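Local coordinates for CheQ (Campylobacter jejuni subsp. jejuni, PDB 6A51), which probably acts with CheP as a regulator controlling transcription of the core chemotaxis operon cheVAW, at residues 71-74 with 75-78. Sequence-based numbering, arbitrary orientation.
Sequences KHQQ and ALRQ
The carbonyl oxygen of His-72 receives the backbone N-H of Leu-76 in a fairly straight bond, 3.0 Å from Leu-76 N to His-72 O and 163° at the hydrogen, with the donor in the carbonyl plane. His-72 stands at the N-cap of the short helix 73-77. One residue later, Gln-73 O takes the N-H of Arg-77, 3.1 Å from Arg-77 N, with the donor tilted 34° from the carbonyl plane. Arg-77 then folds its own side chain over the same oxygen. The chain runs back toward the N-terminal end, and a bend at chi3 (-56°) turns the guanidinium in over the backbone. Gln-73 O sits over the centre of one face, 3.4 Å from Arg-77 CZ. Because this oxygen lies above the guanidinium plane, NH1, though close, is badly angled to donate to it. From there the two nitrogen ends diverge: Arg-77 NH1 approaches Gln-73 CB at 3.6 Å, while its NH2 lies near Gln-74 CA. On the next flank Gln-73 and Leu-76 run side by side, the amide NE2 of Gln-73 lying 3.6 Å from the CD2 methyl of Leu-76. Ala-75 is the buried member, its methyl packed against Phe-36 and Ala-37 of helix 30-37. At the C-terminal end, where Gln-78 leaves helical geometry, its N-H makes a weak bond to Gln-74 O.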
ATOM      1  N   LYS A  71       1.570   1.025  27.958  1.00 56.83           N
ATOM      2  CA  LYS A  71       1.344   2.438  28.253  1.00 52.04           C
ATOM      3  C   LYS A  71       0.581   3.158  27.150  1.00 54.49           C
ATOM      4  O   LYS A  71       0.168   4.306  27.347  1.00 51.19           O
ATOM      5  CB  LYS A  71       2.688   3.141  28.461  1.00 51.26           C
ATOM      6  CG  LYS A  71       3.792   2.239  29.058  1.00 61.10           C
ATOM      7  CD  LYS A  71       5.165   2.895  28.924  1.00 75.59           C
ATOM      8  CE  LYS A  71       5.065   4.418  29.025  1.00 58.38           C
ATOM      9  NZ  LYS A  71       6.387   5.058  28.836  1.00 64.47           N
ATOM     10  N   HIS A  72       0.416   2.525  25.991  1.00 58.29           N
ATOM     11  CA  HIS A  72      -0.109   3.187  24.814  1.00 66.94           C
ATOM     12  C   HIS A  72      -1.210   2.406  24.116  1.00 61.03           C
ATOM     13  O   HIS A  72      -1.688   2.862  23.071  1.00 57.56           O
ATOM     14  CB  HIS A  72       1.024   3.460  23.814  1.00 51.15           C
ATOM     15  CG  HIS A  72       1.929   4.579  24.221  1.00 60.54           C
ATOM     16  ND1 HIS A  72       3.288   4.558  23.993  1.00 69.60           N
ATOM     17  CD2 HIS A  72       1.668   5.757  24.837  1.00 56.47           C
ATOM     18  CE1 HIS A  72       3.827   5.675  24.448  1.00 55.24           C
ATOM     19  NE2 HIS A  72       2.865   6.419  24.966  1.00 54.85           N
ATOM     20  N   GLN A  73      -1.637   1.258  24.669  1.00 52.32           N
ATOM     21  CA  GLN A  73      -2.650   0.419  24.025  1.00 62.94           C
ATOM     22  C   GLN A  73      -3.937   1.175  23.721  1.00 69.48           C
ATOM     23  O   GLN A  73      -4.668   0.810  22.792  1.00 70.86           O
ATOM     24  CB  GLN A  73      -2.968  -0.786  24.897  1.00 48.02           C
ATOM     25  CG  GLN A  73      -1.827  -1.763  25.016  1.00 70.75           C
ATOM     26  CD  GLN A  73      -1.549  -2.500  23.717  1.00 76.56           C
ATOM     27  OE1 GLN A  73      -0.406  -2.561  23.259  1.00 77.15           O
ATOM     28  NE2 GLN A  73      -2.594  -3.078  23.124  1.00 71.97           N
ATOM     29  N   GLN A  74      -4.243   2.218  24.491  1.00 68.01           N
ATOM     30  CA  GLN A  74      -5.411   3.029  24.179  1.00 75.33           C
ATOM     31  C   GLN A  74      -5.241   3.723  22.831  1.00 70.61           C
ATOM     32  O   GLN A  74      -6.113   3.636  21.959  1.00 70.15           O
ATOM     33  CB  GLN A  74      -5.648   4.042  25.297  1.00 85.56           C
ATOM     34  CG  GLN A  74      -7.060   4.586  25.358  1.00 78.91           C
ATOM     35  CD  GLN A  74      -7.084   6.049  25.752  1.00 93.98           C
ATOM     36  OE1 GLN A  74      -6.522   6.899  25.056  1.00 96.55           O
ATOM     37  NE2 GLN A  74      -7.723   6.351  26.876  1.00 84.60           N
ATOM     38  N   ALA A  75      -4.104   4.404  22.640  1.00 75.94           N
ATOM     39  CA  ALA A  75      -3.833   5.073  21.371  1.00 62.88           C
ATOM     40  C   ALA A  75      -3.746   4.080  20.219  1.00 63.56           C
ATOM     41  O   ALA A  75      -4.141   4.394  19.088  1.00 52.13           O
ATOM     42  CB  ALA A  75      -2.542   5.883  21.468  1.00 53.37           C
ATOM     43  N   LEU A  76      -3.220   2.886  20.477  1.00 54.84           N
ATOM     44  CA  LEU A  76      -3.249   1.845  19.459  1.00 42.40           C
ATOM     45  C   LEU A  76      -4.670   1.619  18.967  1.00 65.98           C
ATOM     46  O   LEU A  76      -4.933   1.653  17.758  1.00 70.90           O
ATOM     47  CB  LEU A  76      -2.658   0.552  20.017  1.00 44.51           C
ATOM     48  CG  LEU A  76      -2.754  -0.672  19.114  1.00 44.03           C
ATOM     49  CD1 LEU A  76      -2.164  -0.350  17.764  1.00 61.05           C
ATOM     50  CD2 LEU A  76      -2.027  -1.860  19.732  1.00 41.03           C
ATOM     51  N   ARG A  77      -5.616   1.443  19.902  1.00 68.51           N
ATOM     52  CA  ARG A  77      -6.976   1.049  19.544  1.00 57.08           C
ATOM     53  C   ARG A  77      -7.701   2.105  18.717  1.00 45.21           C
ATOM     54  O   ARG A  77      -8.633   1.763  17.987  1.00 69.83           O
ATOM     55  CB  ARG A  77      -7.782   0.706  20.803  1.00 48.18           C
ATOM     56  CG  ARG A  77      -7.500  -0.703  21.353  1.00 62.59           C
ATOM     57  CD  ARG A  77      -8.335  -1.041  22.600  1.00 61.08           C
ATOM     58  NE  ARG A  77      -8.162  -0.061  23.678  1.00 92.36           N
ATOM     59  CZ  ARG A  77      -7.321  -0.202  24.706  1.00 92.70           C
ATOM     60  NH1 ARG A  77      -6.559  -1.290  24.809  1.00 65.25           N
ATOM     61  NH2 ARG A  77      -7.242   0.750  25.639  1.00 76.58           N
ATOM     62  N   GLN A  78      -7.287   3.365  18.777  1.00 35.75           N
ATOM     63  CA  GLN A  78      -7.898   4.399  17.958  1.00 43.23           C
ATOM     64  C   GLN A  78      -7.144   4.663  16.662  1.00 52.50           C
ATOM     65  O   GLN A  78      -7.422   5.664  15.995  1.00 55.29           O
ATOM     66  CB  GLN A  78      -8.033   5.701  18.751  1.00 49.74           C
ATOM     67  CG  GLN A  78      -6.775   6.162  19.426  1.00 72.39           C
ATOM     68  CD  GLN A  78      -7.060   7.113  20.571  1.00 85.22           C
ATOM     69  OE1 GLN A  78      -6.500   6.982  21.668  1.00 79.34           O
ATOM     70  NE2 GLN A  78      -7.945   8.080  20.323  1.00 62.28           N
TER